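Local coordinates for sensor protein DivL (Caulobacter crescentus, PDB 4Q20) that is required for cell division and growth and catalyses phosphorylation of the cell-cycle regulator CtrA, as a member of the histidine kinase family, at residues A86-R91 with A167-P172; L121-R126 with Q158-L163; H202-I207 with V237-E242; H162-A167 with V177-R182. All blocks are in the same frame, centred on the assembly; numbering follows the deposited sequence.

Contact 1 of 4, residues A86-R91 with A167-P172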
loop_
_atom_site.group_PDB
_atom_site.type_symbol
_atom_site.label_atom_id
_atom_site.label_comp_id
_atom_site.label_asym_id
_atom_site.label_seq_id
_atom_site.Cartn_x
_atom_site.Cartn_y
_atom_site.Cartn_z
ATOM N N ALA A 86 -4.153 -6.061 7.373
ATOM C CA ALA A 86 -4.274 -4.617 7.167
ATOM C C ALA A 86 -3.210 -3.860 7.965
ATOM O O ALA A 86 -2.602 -2.933 7.436
ATOM C CB ALA A 86 -5.654 -4.152 7.569
ATOM N N THR A 87 -2.980 -4.270 9.213
ATOM C CA THR A 87 -1.988 -3.698 10.128
ATOM C C THR A 87 -0.560 -3.958 9.549
ATOM O O THR A 87 0.287 -3.066 9.590
ATOM C CB THR A 87 -2.219 -4.312 11.552
ATOM O OG1 THR A 87 -3.377 -3.743 12.162
ATOM C CG2 THR A 87 -1.113 -4.120 12.447
ATOM N N GLN A 88 -0.298 -5.156 9.024
ATOM C CA GLN A 88 0.999 -5.482 8.407
ATOM C C GLN A 88 1.258 -4.599 7.155
ATOM O O GLN A 88 2.387 -4.158 6.935
ATOM C CB GLN A 88 1.032 -6.973 8.041
ATOM C CG GLN A 88 2.335 -7.473 7.442
ATOM C CD GLN A 88 2.112 -8.742 6.648
ATOM O OE1 GLN A 88 1.337 -9.633 7.040
ATOM N NE2 GLN A 88 2.773 -8.847 5.496
ATOM N N LEU A 89 0.219 -4.336 6.355
ATOM C CA LEU A 89 0.317 -3.495 5.165
ATOM C C LEU A 89 0.683 -2.035 5.601
ATOM O O LEU A 89 1.652 -1.471 5.088
ATOM C CB LEU A 89 -0.982 -3.609 4.362
ATOM C CG LEU A 89 -1.141 -2.864 3.007
ATOM C CD1 LEU A 89 0.178 -2.646 2.303
ATOM C CD2 LEU A 89 -2.116 -3.585 2.100
ATOM N N ALA A 90 -0.005 -1.500 6.625
ATOM C CA ALA A 90 0.239 -0.197 7.259
ATOM C C ALA A 90 1.700 -0.063 7.750
ATOM O O ALA A 90 2.328 0.961 7.496
ATOM C CB ALA A 90 -0.721 0.007 8.429
ATOM N N ARG A 91 2.241 -1.087 8.412
ATOM C CA ARG A 91 3.637 -1.097 8.874
ATOM C C ARG A 91 4.624 -1.068 7.719
ATOM O O ARG A 91 5.593 -0.327 7.795
ATOM C CB ARG A 91 3.935 -2.308 9.740
ATOM C CG ARG A 91 3.215 -2.273 11.060
ATOM C CD ARG A 91 3.871 -3.268 11.981
ATOM N NE ARG A 91 2.912 -3.785 12.954
ATOM C CZ ARG A 91 2.283 -4.948 12.837
ATOM N NH1 ARG A 91 2.508 -5.740 11.777
ATOM N NH2 ARG A 91 1.434 -5.341 13.777
ATOM N N ALA A 167 9.168 -11.842 15.366
ATOM C CA ALA A 167 9.178 -13.006 16.252
ATOM C C ALA A 167 7.872 -13.806 16.139
ATOM O O ALA A 167 7.931 -15.021 15.993
ATOM C CB ALA A 167 9.403 -12.567 17.690
ATOM N N LEU A 168 6.698 -13.127 16.146
ATOM C CA LEU A 168 5.391 -13.787 16.051
ATOM C C LEU A 168 5.203 -14.547 14.730
ATOM O O LEU A 168 4.544 -15.591 14.711
ATOM C CB LEU A 168 4.251 -12.779 16.233
ATOM C CG LEU A 168 4.021 -12.211 17.628
ATOM C CD1 LEU A 168 2.910 -11.161 17.587
ATOM C CD2 LEU A 168 3.723 -13.313 18.651
ATOM N N ARG A 169 5.793 -14.028 13.646
ATOM C CA ARG A 169 5.717 -14.608 12.306
ATOM C C ARG A 169 6.523 -15.905 12.192
ATOM O O ARG A 169 6.180 -16.757 11.374
ATOM C CB ARG A 169 6.206 -13.588 11.259
ATOM C CG ARG A 169 5.123 -12.594 10.831
ATOM C CD ARG A 169 5.564 -11.715 9.676
ATOM N NE ARG A 169 6.610 -10.767 10.075
ATOM C CZ ARG A 169 6.399 -9.489 10.374
ATOM N NH1 ARG A 169 5.174 -8.974 10.304
ATOM N NH2 ARG A 169 7.412 -8.713 10.738
ATOM N N GLN A 170 7.587 -16.040 13.003
ATOM C CA GLN A 170 8.508 -17.179 13.038
ATOM C C GLN A 170 8.076 -18.266 14.040
ATOM O O GLN A 170 8.427 -19.436 13.845
ATOM C CB GLN A 170 9.922 -16.692 13.421
ATOM C CG GLN A 170 10.667 -15.880 12.365
ATOM C CD GLN A 170 12.166 -16.092 12.495
ATOM O OE1 GLN A 170 12.828 -15.585 13.418
ATOM N NE2 GLN A 170 12.728 -16.898 11.601
ATOM N N THR A 171 7.373 -17.875 15.137
ATOM C CA THR A 171 6.940 -18.765 16.226
ATOM C C THR A 171 5.658 -19.564 15.856
ATOM O O THR A 171 4.663 -18.969 15.426
ATOM C CB THR A 171 6.754 -17.962 17.525
ATOM O OG1 THR A 171 7.921 -17.167 17.746
ATOM C CG2 THR A 171 6.536 -18.843 18.731
ATOM N N PRO A 172 5.663 -20.913 16.041
ATOM C CA PRO A 172 4.457 -21.694 15.738
ATOM C C PRO A 172 3.443 -21.646 16.900
ATOM O O PRO A 172 3.807 -21.187 17.990
ATOM C CB PRO A 172 5.011 -23.108 15.517
ATOM C CG PRO A 172 6.237 -23.178 16.348
ATOM C CD PRO A 172 6.753 -21.782 16.545
#

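Contact 2 of 4, residues L121-R126 with Q158-L163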
loop_
_atom_site.group_PDB
_atom_site.type_symbol
_atom_site.label_atom_id
_atom_site.label_comp_id
_atom_site.label_asym_id
_atom_site.label_seq_id
_atom_site.Cartn_x
_atom_site.Cartn_y
_atom_site.Cartn_z
ATOM N N LEU A 121 6.293 -3.371 28.326
ATOM C CA LEU A 121 4.884 -3.717 28.569
ATOM C C LEU A 121 3.955 -3.133 27.501
ATOM O O LEU A 121 2.928 -3.740 27.186
ATOM C CB LEU A 121 4.426 -3.261 29.962
ATOM C CG LEU A 121 4.915 -4.115 31.133
ATOM C CD1 LEU A 121 4.908 -3.321 32.430
ATOM C CD2 LEU A 121 4.111 -5.410 31.262
ATOM N N ASN A 122 4.318 -1.968 26.937
ATOM C CA ASN A 122 3.530 -1.322 25.885
ATOM C C ASN A 122 3.661 -2.113 24.584
ATOM O O ASN A 122 2.665 -2.271 23.879
ATOM C CB ASN A 122 3.941 0.135 25.713
ATOM C CG ASN A 122 3.663 0.978 26.938
ATOM O OD1 ASN A 122 3.020 0.541 27.891
ATOM N ND2 ASN A 122 4.215 2.176 26.990
ATOM N N ALA A 123 4.855 -2.678 24.309
ATOM C CA ALA A 123 5.056 -3.480 23.105
ATOM C C ALA A 123 4.305 -4.818 23.213
ATOM O O ALA A 123 3.790 -5.319 22.210
ATOM C CB ALA A 123 6.538 -3.702 22.856
ATOM N N GLN A 124 4.193 -5.355 24.437
ATOM C CA GLN A 124 3.482 -6.605 24.745
ATOM C C GLN A 124 1.954 -6.438 24.567
ATOM O O GLN A 124 1.306 -7.321 23.989
ATOM C CB GLN A 124 3.817 -7.052 26.168
ATOM C CG GLN A 124 3.184 -8.379 26.577
ATOM C CD GLN A 124 3.169 -8.568 28.071
ATOM O OE1 GLN A 124 2.802 -7.669 28.840
ATOM N NE2 GLN A 124 3.592 -9.738 28.508
ATOM N N GLU A 125 1.382 -5.313 25.047
ATOM C CA GLU A 125 -0.052 -5.094 24.930
ATOM C C GLU A 125 -0.469 -4.732 23.487
ATOM O O GLU A 125 -1.594 -5.083 23.092
ATOM C CB GLU A 125 -0.572 -4.062 25.949
ATOM C CG GLU A 125 -0.020 -2.648 25.849
ATOM C CD GLU A 125 -0.410 -1.732 26.994
ATOM O OE1 GLU A 125 -1.627 -1.533 27.214
ATOM O OE2 GLU A 125 0.505 -1.202 27.666
ATOM N N ARG A 126 0.414 -4.050 22.705
ATOM C CA ARG A 126 0.111 -3.705 21.309
ATOM C C ARG A 126 0.101 -4.965 20.429
ATOM O O ARG A 126 -0.660 -5.036 19.463
ATOM C CB ARG A 126 1.109 -2.679 20.729
ATOM C CG ARG A 126 0.944 -1.243 21.239
ATOM C CD ARG A 126 1.856 -0.243 20.522
ATOM N NE ARG A 126 3.260 -0.662 20.469
ATOM C CZ ARG A 126 4.228 -0.263 21.300
ATOM N NH1 ARG A 126 3.968 0.612 22.269
ATOM N NH2 ARG A 126 5.470 -0.718 21.154
ATOM N N GLN A 158 8.732 1.634 18.149
ATOM C CA GLN A 158 8.661 1.154 16.776
ATOM C C GLN A 158 9.696 0.020 16.565
ATOM O O GLN A 158 9.378 -0.981 15.916
ATOM C CB GLN A 158 8.902 2.337 15.834
ATOM C CG GLN A 158 8.829 2.021 14.354
ATOM C CD GLN A 158 8.903 3.264 13.488
ATOM O OE1 GLN A 158 9.262 4.380 13.924
ATOM N NE2 GLN A 158 8.543 3.086 12.229
ATOM N N THR A 159 10.898 0.150 17.164
ATOM C CA THR A 159 11.943 -0.871 17.095
ATOM C C THR A 159 11.419 -2.194 17.715
ATOM O O THR A 159 11.474 -3.248 17.065
ATOM C CB THR A 159 13.240 -0.363 17.777
ATOM O OG1 THR A 159 13.800 0.709 17.018
ATOM C CG2 THR A 159 14.281 -1.446 17.926
ATOM N N LEU A 160 10.878 -2.120 18.940
ATOM C CA LEU A 160 10.325 -3.285 19.631
ATOM C C LEU A 160 9.154 -3.894 18.878
ATOM O O LEU A 160 9.085 -5.123 18.755
ATOM C CB LEU A 160 9.910 -2.930 21.051
ATOM C CG LEU A 160 11.047 -2.475 21.975
ATOM C CD1 LEU A 160 10.489 -2.040 23.291
ATOM C CD2 LEU A 160 12.128 -3.579 22.155
ATOM N N ASP A 161 8.291 -3.056 18.306
ATOM C CA ASP A 161 7.159 -3.534 17.525
ATOM C C ASP A 161 7.609 -4.400 16.352
ATOM O O ASP A 161 7.050 -5.486 16.151
ATOM C CB ASP A 161 6.313 -2.360 17.026
ATOM C CG ASP A 161 5.294 -1.842 18.027
ATOM O OD1 ASP A 161 5.104 -2.504 19.088
ATOM O OD2 ASP A 161 4.643 -0.800 17.730
ATOM N N HIS A 162 8.646 -3.945 15.611
ATOM C CA HIS A 162 9.179 -4.672 14.464
ATOM C C HIS A 162 9.761 -5.995 14.874
ATOM O O HIS A 162 9.518 -6.985 14.183
ATOM C CB HIS A 162 10.218 -3.843 13.712
ATOM C CG HIS A 162 9.576 -2.853 12.813
ATOM N ND1 HIS A 162 9.362 -1.549 13.210
ATOM C CD2 HIS A 162 9.011 -3.038 11.601
ATOM C CE1 HIS A 162 8.715 -0.978 12.218
ATOM N NE2 HIS A 162 8.485 -1.835 11.226
ATOM N N LEU A 163 10.491 -6.024 16.019
ATOM C CA LEU A 163 11.097 -7.241 16.540
ATOM C C LEU A 163 10.056 -8.248 17.045
ATOM O O LEU A 163 10.217 -9.438 16.788
ATOM C CB LEU A 163 12.116 -6.919 17.647
ATOM C CG LEU A 163 13.403 -6.212 17.195
ATOM C CD1 LEU A 163 14.339 -5.990 18.359
ATOM C CD2 LEU A 163 14.096 -6.954 16.053
#

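Contact 3 of 4, residues H202-I207 with V237-E242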
loop_
_atom_site.group_PDB
_atom_site.type_symbol
_atom_site.label_atom_id
_atom_site.label_comp_id
_atom_site.label_asym_id
_atom_site.label_seq_id
_atom_site.Cartn_x
_atom_site.Cartn_y
_atom_site.Cartn_z
ATOM N N HIS A 202 22.727 -19.307 6.185
ATOM C CA HIS A 202 23.009 -18.489 5.000
ATOM C C HIS A 202 22.306 -17.130 5.025
ATOM O O HIS A 202 22.836 -16.183 4.442
ATOM C CB HIS A 202 22.690 -19.232 3.690
ATOM C CG HIS A 202 21.286 -19.739 3.568
ATOM N ND1 HIS A 202 20.346 -19.076 2.799
ATOM C CD2 HIS A 202 20.722 -20.862 4.078
ATOM C CE1 HIS A 202 19.239 -19.801 2.879
ATOM N NE2 HIS A 202 19.414 -20.882 3.643
ATOM N N VAL A 203 21.152 -17.013 5.699
ATOM C CA VAL A 203 20.464 -15.724 5.741
ATOM C C VAL A 203 20.848 -14.935 7.019
ATOM O O VAL A 203 20.596 -13.732 7.060
ATOM C CB VAL A 203 18.919 -15.791 5.519
ATOM C CG1 VAL A 203 18.574 -16.370 4.144
ATOM C CG2 VAL A 203 18.206 -16.555 6.614
ATOM N N GLN A 204 21.514 -15.578 8.006
ATOM C CA GLN A 204 21.924 -14.954 9.273
ATOM C C GLN A 204 22.834 -13.710 9.099
ATOM O O GLN A 204 22.694 -12.739 9.858
ATOM C CB GLN A 204 22.596 -15.979 10.181
ATOM C CG GLN A 204 21.608 -16.627 11.148
ATOM C CD GLN A 204 22.231 -17.656 12.073
ATOM O OE1 GLN A 204 21.983 -18.863 11.950
ATOM N NE2 GLN A 204 23.008 -17.210 13.060
ATOM N N ALA A 205 23.709 -13.719 8.085
ATOM C CA ALA A 205 24.644 -12.620 7.790
ATOM C C ALA A 205 23.947 -11.414 7.136
ATOM O O ALA A 205 24.457 -10.291 7.223
ATOM C CB ALA A 205 25.770 -13.110 6.890
ATOM N N HIS A 206 22.805 -11.656 6.467
ATOM C CA HIS A 206 22.036 -10.652 5.732
ATOM C C HIS A 206 20.687 -10.355 6.397
ATOM O O HIS A 206 19.804 -9.782 5.759
ATOM C CB HIS A 206 21.800 -11.162 4.295
ATOM C CG HIS A 206 23.058 -11.557 3.582
ATOM N ND1 HIS A 206 23.946 -10.609 3.097
ATOM C CD2 HIS A 206 23.543 -12.790 3.303
ATOM C CE1 HIS A 206 24.935 -11.293 2.544
ATOM N NE2 HIS A 206 24.740 -12.607 2.647
ATOM N N ILE A 207 20.525 -10.728 7.667
ATOM C CA ILE A 207 19.237 -10.604 8.343
ATOM C C ILE A 207 18.744 -9.140 8.424
ATOM O O ILE A 207 17.540 -8.928 8.298
ATOM C CB ILE A 207 19.225 -11.341 9.726
ATOM C CG1 ILE A 207 17.791 -11.597 10.249
ATOM C CG2 ILE A 207 20.103 -10.679 10.772
ATOM C CD1 ILE A 207 16.944 -12.630 9.440
ATOM N N VAL A 237 22.845 -3.757 16.739
ATOM C CA VAL A 237 21.904 -4.876 16.867
ATOM C C VAL A 237 22.611 -6.164 16.543
ATOM O O VAL A 237 23.594 -6.169 15.828
ATOM C CB VAL A 237 20.603 -4.722 16.017
ATOM C CG1 VAL A 237 19.754 -3.604 16.543
ATOM C CG2 VAL A 237 20.906 -4.488 14.544
ATOM N N ALA A 238 22.105 -7.256 17.076
ATOM C CA ALA A 238 22.673 -8.582 16.868
ATOM C C ALA A 238 21.571 -9.638 16.801
ATOM O O ALA A 238 20.471 -9.428 17.311
ATOM C CB ALA A 238 23.649 -8.911 17.984
ATOM N N LEU A 239 21.868 -10.744 16.110
ATOM C CA LEU A 239 21.014 -11.909 15.994
ATOM C C LEU A 239 21.770 -13.146 16.477
ATOM O O LEU A 239 22.856 -13.445 15.986
ATOM C CB LEU A 239 20.486 -12.124 14.559
ATOM C CG LEU A 239 19.840 -13.506 14.284
ATOM C CD1 LEU A 239 18.536 -13.719 15.105
ATOM C CD2 LEU A 239 19.665 -13.762 12.789
ATOM N N GLU A 240 21.179 -13.843 17.454
ATOM C CA GLU A 240 21.667 -15.118 17.975
ATOM C C GLU A 240 20.646 -16.155 17.570
ATOM O O GLU A 240 19.499 -16.082 18.015
ATOM C CB GLU A 240 21.893 -15.083 19.492
ATOM C CG GLU A 240 22.952 -16.091 19.927
ATOM C CD GLU A 240 23.039 -16.386 21.414
ATOM O OE1 GLU A 240 21.978 -16.585 22.053
ATOM O OE2 GLU A 240 24.177 -16.477 21.929
ATOM N N SER A 241 21.021 -17.055 16.644
ATOM C CA SER A 241 20.070 -18.038 16.145
ATOM C C SER A 241 20.671 -19.401 15.886
ATOM O O SER A 241 21.858 -19.542 15.607
ATOM C CB SER A 241 19.409 -17.548 14.860
ATOM O OG SER A 241 18.389 -18.446 14.450
ATOM N N GLU A 242 19.796 -20.402 15.947
ATOM C CA GLU A 242 20.043 -21.806 15.662
ATOM C C GLU A 242 18.694 -22.410 15.204
ATOM O O GLU A 242 17.742 -22.347 15.992
ATOM C CB GLU A 242 20.638 -22.529 16.885
ATOM C CG GLU A 242 21.325 -23.836 16.531
ATOM C CD GLU A 242 20.393 -25.006 16.265
ATOM O OE1 GLU A 242 19.811 -25.536 17.238
ATOM O OE2 GLU A 242 20.228 -25.380 15.081
#

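Contact 4 of 4, residues H162-A167 with V177-R182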
loop_
_atom_site.group_PDB
_atom_site.type_symbol
_atom_site.label_atom_id
_atom_site.label_comp_id
_atom_site.label_asym_id
_atom_site.label_seq_id
_atom_site.Cartn_x
_atom_site.Cartn_y
_atom_site.Cartn_z
ATOM N N HIS A 162 8.646 -3.945 15.611
ATOM C CA HIS A 162 9.179 -4.672 14.464
ATOM C C HIS A 162 9.761 -5.995 14.874
ATOM O O HIS A 162 9.518 -6.985 14.183
ATOM C CB HIS A 162 10.218 -3.843 13.712
ATOM C CG HIS A 162 9.576 -2.853 12.813
ATOM N ND1 HIS A 162 9.362 -1.549 13.210
ATOM C CD2 HIS A 162 9.011 -3.038 11.601
ATOM C CE1 HIS A 162 8.715 -0.978 12.218
ATOM N NE2 HIS A 162 8.485 -1.835 11.226
ATOM N N LEU A 163 10.491 -6.024 16.019
ATOM C CA LEU A 163 11.097 -7.241 16.540
ATOM C C LEU A 163 10.056 -8.248 17.045
ATOM O O LEU A 163 10.217 -9.438 16.788
ATOM C CB LEU A 163 12.116 -6.919 17.647
ATOM C CG LEU A 163 13.403 -6.212 17.195
ATOM C CD1 LEU A 163 14.339 -5.990 18.359
ATOM C CD2 LEU A 163 14.096 -6.954 16.053
ATOM N N VAL A 164 8.978 -7.782 17.709
ATOM C CA VAL A 164 7.888 -8.642 18.212
ATOM C C VAL A 164 7.069 -9.258 17.049
ATOM O O VAL A 164 6.725 -10.447 17.109
ATOM C CB VAL A 164 6.969 -7.867 19.188
ATOM C CG1 VAL A 164 5.728 -8.671 19.552
ATOM C CG2 VAL A 164 7.732 -7.461 20.441
ATOM N N GLU A 165 6.748 -8.465 16.012
ATOM C CA GLU A 165 5.958 -8.977 14.896
ATOM C C GLU A 165 6.783 -9.937 14.060
ATOM O O GLU A 165 6.239 -10.945 13.588
ATOM C CB GLU A 165 5.361 -7.839 14.037
ATOM C CG GLU A 165 4.156 -7.171 14.690
ATOM C CD GLU A 165 2.897 -7.998 14.931
ATOM O OE1 GLU A 165 2.806 -9.138 14.416
ATOM O OE2 GLU A 165 1.986 -7.487 15.626
ATOM N N ASN A 166 8.104 -9.667 13.934
ATOM C CA ASN A 166 9.051 -10.564 13.260
ATOM C C ASN A 166 9.091 -11.904 14.010
ATOM O O ASN A 166 9.016 -12.964 13.372
ATOM C CB ASN A 166 10.450 -9.928 13.174
ATOM C CG ASN A 166 11.545 -10.878 12.760
ATOM O OD1 ASN A 166 11.663 -11.238 11.588
ATOM N ND2 ASN A 166 12.359 -11.317 13.729
ATOM N N ALA A 167 9.168 -11.842 15.366
ATOM C CA ALA A 167 9.178 -13.006 16.252
ATOM C C ALA A 167 7.872 -13.806 16.139
ATOM O O ALA A 167 7.931 -15.021 15.993
ATOM C CB ALA A 167 9.403 -12.567 17.690
ATOM N N VAL A 177 7.268 -15.947 22.816
ATOM C CA VAL A 177 8.034 -14.768 22.408
ATOM C C VAL A 177 8.295 -13.967 23.692
ATOM O O VAL A 177 7.351 -13.586 24.386
ATOM C CB VAL A 177 7.344 -13.940 21.286
ATOM C CG1 VAL A 177 8.072 -12.625 21.038
ATOM C CG2 VAL A 177 7.242 -14.744 19.992
ATOM N N THR A 178 9.569 -13.751 24.025
ATOM C CA THR A 178 9.932 -13.051 25.251
ATOM C C THR A 178 10.604 -11.718 24.966
ATOM O O THR A 178 11.510 -11.650 24.139
ATOM C CB THR A 178 10.860 -13.939 26.131
ATOM O OG1 THR A 178 10.477 -15.320 26.011
ATOM C CG2 THR A 178 10.879 -13.495 27.605
ATOM N N LEU A 179 10.171 -10.680 25.691
ATOM C CA LEU A 179 10.697 -9.315 25.677
ATOM C C LEU A 179 11.443 -9.083 26.964
ATOM O O LEU A 179 10.807 -9.013 28.016
ATOM C CB LEU A 179 9.552 -8.285 25.573
ATOM C CG LEU A 179 8.874 -8.073 24.245
ATOM C CD1 LEU A 179 7.596 -8.904 24.152
ATOM C CD2 LEU A 179 8.465 -6.638 24.117
ATOM N N SER A 180 12.763 -8.973 26.913
ATOM C CA SER A 180 13.549 -8.751 28.133
ATOM C C SER A 180 14.490 -7.540 28.001
ATOM O O SER A 180 14.774 -7.077 26.892
ATOM C CB SER A 180 14.350 -10.003 28.505
ATOM O OG SER A 180 15.141 -10.473 27.426
ATOM N N ALA A 181 14.964 -7.037 29.144
ATOM C CA ALA A 181 15.904 -5.929 29.229
ATOM C C ALA A 181 16.905 -6.189 30.332
ATOM O O ALA A 181 16.574 -6.849 31.321
ATOM C CB ALA A 181 15.170 -4.640 29.480
ATOM N N ARG A 182 18.133 -5.687 30.172
ATOM C CA ARG A 182 19.194 -5.875 31.158
ATOM C C ARG A 182 20.191 -4.727 31.102
ATOM O O ARG A 182 20.640 -4.353 30.020
ATOM C CB ARG A 182 19.900 -7.237 30.907
ATOM C CG ARG A 182 21.120 -7.550 31.778
ATOM C CD ARG A 182 21.522 -9.017 31.701
ATOM N NE ARG A 182 21.962 -9.417 30.358
ATOM C CZ ARG A 182 22.405 -10.631 30.043
ATOM N NH1 ARG A 182 22.483 -11.581 30.969
ATOM N NH2 ARG A 182 22.781 -10.902 28.799
#

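Contact 1 of 4, residues A86-R91 with A167-P172
Gln-88 and Arg-91, on a helix of the HisKA hairpin, meet Arg-169 near the end of helix 153-170 of the GHKL-type ATP-binding domain, so this is a contact between the two domains of a histidine kinase core. It is small and lies at the surface, burying 66 Å² in all, and the backbones stay well apart, with 11.0 Å between Gln-88 CA and Arg-169 CA. Van der Waals contact is limited to the aliphatic part of Gln-88, whose CG lies 4.3 Å from Arg-169 NH1. The extended start of the Gln-88 chain (chi1 -178°) carries that methylene out from its helix toward the arginine.

Two positive groups approach across the gap. Arg-91 NH1 stands 4.4 Å from Arg-169 NH1, at the edge of the Arg-169 guanidinium and near its plane. Both guanidinium groups gather beside the Glu-165 carboxylate, which forms a salt bridge with Arg-91 NH2 and probably offsets their like charge. Within its own helix, Arg-91 is backed by the methyl of Thr-87, which lies toward the rim of one guanidinium face.

In segment 167-172, Ala-167 O receives Gln-170 N and Thr-171 N, and Thr-171 OG1 adds a third bond of 2.8 Å to Ala-167 O, reaching it from above the carbonyl plane.

Contact 2 of 4, residues L121-R126 with Q158-L163
Leu-160 begins the contact by setting its CB 3.9 Å from Ala-123 CB. It is the base of the leucine rather than its branched end that does the touching, and the small alanine probably lets the two helices approach here. One residue on, Asp-161 lies level with Ala-123, their CA atoms 6.0 Å apart, and its carboxylate swings across toward Arg-126. The arginine presents its NE and NH2 side, but both nitrogens converge on one oxygen: Asp-161 OD1 takes Arg-126 NE at 2.9 Å through its syn lone pair and Arg-126 NH2 at 2.8 Å from above the carboxylate plane. Asp-161 OD2 receives only a weak bond, from Arg-126 NE at 3.1 Å.

OD1 sits in the guanidinium plane, yet the two flat groups are turned 73° against each other, consistent with both nitrogens converging on OD1 rather than pairing one-to-one with the two oxygens. A bend in the arginine chain (chi3 -50°) folds the guanidinium back along its own helix, where one face lies over Ala-123 CA and Asn-122 O. The salt bridge links two neighbouring helices in the α/β sandwich of the GHKL ATPase domain, helices 116-133 and 153-170. Their local axes are 9.5 Å apart at closest approach and cross at -46°.

His-162, next in sequence, turns from helix 116-133 to the HisKA side. Its ND1 donates to Gln-158 O, on the face of that carbonyl opposite the one reached by His-162 N, and its NE2 is hydrogen-bonded to Asp-95 of helix 73-103.

Contact 3 of 4, residues H202-I207 with V237-E242
Leu-239 lays its CD2 methyl against the branched part of Ile-207, touching CG2 at 3.7 Å, CG1 at 3.8 Å and CB at 3.9 Å. That methyl sits over the CB fork, about equally close to both branches, and the side chains cross at nearly a right angle. The leucine reaches this position because its CG stands opposite the backbone N (chi1 167°), which sends the isobutyl group out from strand 236-241 toward the segment 202-207.

Gln-204 CG also packs on Leu-239 CD2, at 3.8 Å, its chain likewise running across the leucine. Beyond CG the glutamine is extended, and this carries Gln-204 CD to within 4.0 Å of Ser-241 CB, two residues further along the strand. Leu-239 and Ser-241 both direct their side chains at the facing segment, while Ala-238 and Glu-240 point away and their backbones pair with Thr-250 and Thr-248 of the neighbouring strand.

Strand 236-241 is an outermost strand of the mixed sheet within the chain. The segment packed on it runs between the G1 box, which ends beside Val-199, and the F box beginning at Phe-208, as named in related histidine kinases. Phe-249 of strand 247-254 packs on both Leu-239 and Ile-207, and Leu-223 backs the isoleucine.

Ser-241 OG takes the backbone N of Val-199 as its main partner. The contact is mainly apolar, with the Gln-204 amide beside Ser-241, while the polar tie between strand and loop falls just outside it, next to the G1 motif, which in related kinases lines the nucleotide site.

Contact 4 of 4, residues H162-A167 with V177-R182
Ala-167 CB rests between the two methyls of Val-177, 3.6 Å from CG1 and 3.8 Å from CG2. One turn earlier on the helix, Val-164 makes the second touch: its CG2 lies 3.8 Å from Leu-179 CD2 and 4.0 Å from Leu-179 CD1, so that a single methyl meets the forked end of the leucine, the side chains crossing at nearly a right angle. In Val-164 the other methyl, CG1, is the one opposite the backbone N (chi1 172°), which leaves CG2 beside that nitrogen and turned to the strand. All four residues are buried, and the contact is entirely hydrocarbon.

The helix and strand are closest at Ala-167 and Val-177, whose CA atoms are 6.5 Å apart. Around this first shell, Ala-127 packs on Val-164 and Ala-123 on Leu-179, both from helix 116-133, while Val-136 covers Val-177. The strand is held in place by backbone bonds on both flanks: Val-177 and Leu-179 pair with strand 137-141, and Thr-178 with Ser-193 of strand 187-194.

Helix 153-170 thus lies on the mixed sheet beside helix 116-133, and the short connection after it leads straight into strand 176-183. The segment 162-167, with Asn-166, has the sequence position of the N box in related kinases, and the helical layer packed on a mixed sheet is that of the Bergerat fold of GHKL ATPases.

How the contacts relate
Helix 153-170 is common to contacts 1, 2 and 4, each using a different side of it: contact 1 faces the HisKA helices, contact 2 helix 116-133 and contact 4 the sheet. Contacts 2 and 4, with centres about 7 Å apart, meet where Ala-123 CB lies 3.7 Å from Leu-179 CD2. Contacts 1 and 4 share Ala-167 and are tied further by the packing of Thr-171 OG1 on Val-177 CG2 at 3.4 Å. Contact 3 stands apart, its centre about 15 Å from that of contact 4 and 20 Å from that of contact 2, but it reaches the same mixed sheet at the outermost strand 236-241.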